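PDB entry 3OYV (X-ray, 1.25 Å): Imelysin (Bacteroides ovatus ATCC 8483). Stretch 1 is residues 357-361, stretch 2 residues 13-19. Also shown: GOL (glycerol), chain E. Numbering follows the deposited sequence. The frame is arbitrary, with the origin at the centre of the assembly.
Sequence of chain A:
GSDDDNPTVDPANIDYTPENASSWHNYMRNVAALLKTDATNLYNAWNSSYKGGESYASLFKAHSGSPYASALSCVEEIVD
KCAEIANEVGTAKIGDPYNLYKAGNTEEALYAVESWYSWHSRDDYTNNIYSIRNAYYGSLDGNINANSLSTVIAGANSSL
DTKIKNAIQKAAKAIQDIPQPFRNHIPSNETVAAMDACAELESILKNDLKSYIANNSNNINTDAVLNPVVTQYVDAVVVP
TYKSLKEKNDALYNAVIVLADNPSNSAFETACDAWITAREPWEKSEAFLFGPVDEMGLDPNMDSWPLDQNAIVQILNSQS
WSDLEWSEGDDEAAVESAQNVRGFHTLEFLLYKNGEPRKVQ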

# COMPACT_ATOMS: atom_id res chain seq x y z
N PRO A 357 -17.75 -9.07 5.00
CA PRO A 357 -18.35 -7.80 5.38
C PRO A 357 -19.13 -7.94 6.68
O PRO A 357 -19.79 -8.98 6.90
CB PRO A 357 -19.31 -7.49 4.22
CG PRO A 357 -18.64 -8.12 3.04
CD PRO A 357 -18.05 -9.41 3.60
N ARG A 358 -19.10 -6.90 7.51
CA ARG A 358 -19.94 -6.89 8.69
C ARG A 358 -21.42 -6.85 8.31
O ARG A 358 -21.80 -6.40 7.23
CB ARG A 358 -19.61 -5.72 9.57
CG ARG A 358 -18.29 -5.88 10.23
CD ARG A 358 -17.97 -4.65 11.04
NE ARG A 358 -16.70 -4.66 11.79
CZ ARG A 358 -16.53 -5.14 13.02
NH1 ARG A 358 -17.48 -5.86 13.63
NH2 ARG A 358 -15.38 -4.94 13.64
N LYS A 359 -22.23 -7.31 9.26
CA LYS A 359 -23.68 -7.31 9.11
C LYS A 359 -24.30 -6.48 10.22
O LYS A 359 -23.73 -6.30 11.31
CB LYS A 359 -24.24 -8.75 9.18
CG LYS A 359 -23.72 -9.64 8.08
CD LYS A 359 -24.31 -11.01 8.23
CE LYS A 359 -23.83 -11.93 7.12
NZ LYS A 359 -24.47 -13.28 7.22
N VAL A 360 -25.49 -5.97 9.92
CA VAL A 360 -26.29 -5.30 10.92
C VAL A 360 -27.03 -6.38 11.75
O VAL A 360 -27.14 -7.55 11.35
CB VAL A 360 -27.26 -4.27 10.27
CG1 VAL A 360 -26.47 -3.27 9.34
CG2 VAL A 360 -28.36 -4.97 9.50
N GLN A 361 -27.50 -5.98 12.91
CA GLN A 361 -28.11 -6.92 13.86
C GLN A 361 -29.44 -7.43 13.34
O GLN A 361 -30.13 -6.80 12.52
CB GLN A 361 -28.34 -6.19 15.20
CG GLN A 361 -27.75 -6.84 16.42
CD GLN A 361 -28.18 -6.11 17.69
OE1 GLN A 361 -29.28 -5.54 17.74
NE2 GLN A 361 -27.32 -6.11 18.70
OXT GLN A 361 -29.90 -8.51 13.74
C1 GOL E . -12.15 -6.25 13.45
O1 GOL E . -12.93 -7.01 12.54
C2 GOL E . -11.91 -7.01 14.78
O2 GOL E . -11.19 -8.24 14.50
C3 GOL E . -13.21 -7.46 15.50
O3 GOL E . -14.03 -6.42 16.05
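Stretch 2, residues 13-19: NIDYTPE

How does stretch 2 lie on stretch 1? Residues 13-17 run as an extended loop, with phi/psi near -154/146 at Ile14 and -69/129 at Tyr16, and the backbone turns at Pro18 (phi/psi -57/-33); the direction from Ile14 to Pro18 lies 46° from that of Arg358 to Gln361. The register sets Tyr16 beside Val360, CA to CA 6.1 Å, and Thr17 beside Gln361, CA to CA 6.0 Å.

What joins the two directly by hydrogen bonding? One bond does: Arg358 NH1 donates to Ile14 O at 2.7 Å, with the carbonyl oxygen at the edge of the guanidinium. Glycerol O3 also lies at that edge, accepting from Arg358 NH2 and Ile14 N, each at 3.1 Å, and so links side chain to backbone a second time.

Where does water fill in? Arg358 NH1 and Asp15 OD1 are 4.0 Å apart, too far for a salt bridge, but one water bonds to both at 2.8 Å. Two more waters tie Lys359 O to the backbone of Tyr16, one through its N and the other through its O.

Which contacts are packing alone? Val360 CG1 meets Tyr16 CE2 at 3.7 Å, an apolar contact. Beyond it, the CA-to-CB bond of Gln361 points toward stretch 2, and its amide places NE2 3.6 Å from Thr17 CG2 and OE1 3.2 Å from Pro18 CD.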

# COMPACT_ATOMS: atom_id res chain seq x y z
N ASN A 13 -12.80 -7.20 19.99
CA ASN A 13 -14.04 -7.65 19.38
C ASN A 13 -15.16 -6.62 19.61
O ASN A 13 -15.40 -6.20 20.73
CB ASN A 13 -14.50 -8.97 20.02
CG ASN A 13 -15.75 -9.52 19.36
OD1 ASN A 13 -15.69 -10.06 18.26
ND2 ASN A 13 -16.89 -9.42 20.06
N ILE A 14 -15.86 -6.25 18.54
CA ILE A 14 -17.07 -5.45 18.67
C ILE A 14 -17.94 -5.73 17.45
O ILE A 14 -17.41 -5.98 16.37
CB ILE A 14 -16.72 -3.97 18.84
CG1 ILE A 14 -17.97 -3.15 19.10
CG2 ILE A 14 -15.93 -3.44 17.60
CD1 ILE A 14 -17.66 -1.72 19.57
N ASP A 15 -19.25 -5.73 17.62
CA ASP A 15 -20.17 -5.81 16.51
C ASP A 15 -21.00 -4.53 16.43
O ASP A 15 -21.20 -3.85 17.44
CB ASP A 15 -21.10 -7.01 16.66
CG ASP A 15 -20.35 -8.33 16.69
OD1 ASP A 15 -19.57 -8.58 15.76
OD2 ASP A 15 -20.56 -9.12 17.64
N TYR A 16 -21.47 -4.25 15.22
CA TYR A 16 -22.35 -3.13 14.98
C TYR A 16 -23.70 -3.40 15.62
O TYR A 16 -24.31 -4.48 15.42
CB TYR A 16 -22.49 -2.97 13.47
CG TYR A 16 -23.38 -1.86 12.98
CD1 TYR A 16 -22.88 -0.57 12.77
CD2 TYR A 16 -24.71 -2.10 12.69
CE1 TYR A 16 -23.69 0.43 12.27
CE2 TYR A 16 -25.54 -1.09 12.21
CZ TYR A 16 -25.03 0.18 12.01
OH TYR A 16 -25.87 1.16 11.53
N THR A 17 -24.18 -2.43 16.41
CA THR A 17 -25.47 -2.57 17.08
C THR A 17 -26.24 -1.25 16.97
O THR A 17 -25.64 -0.22 16.70
CB THR A 17 -25.28 -2.83 18.59
OG1 THR A 17 -24.76 -1.64 19.22
CG2 THR A 17 -24.35 -4.08 18.86
N PRO A 18 -27.55 -1.26 17.28
CA PRO A 18 -28.26 0.02 17.32
C PRO A 18 -27.62 1.02 18.29
O PRO A 18 -27.63 2.22 18.05
CB PRO A 18 -29.66 -0.37 17.80
CG PRO A 18 -29.81 -1.80 17.31
CD PRO A 18 -28.45 -2.42 17.47
N GLU A 19 -27.06 0.52 19.38
CA GLU A 19 -26.55 1.39 20.42
C GLU A 19 -25.21 2.02 20.05
O GLU A 19 -24.91 3.11 20.53
CB GLU A 19 -26.44 0.61 21.72
CG GLU A 19 -27.78 0.36 22.40
CD GLU A 19 -28.60 -0.73 21.72
OE1 GLU A 19 -28.01 -1.66 21.09
OE2 GLU A 19 -29.86 -0.65 21.84
O HOH W 1 -19.58 -7.68 13.11
O HOH W 2 -21.09 -5.81 12.75
O HOH W 3 -24.08 -6.73 14.09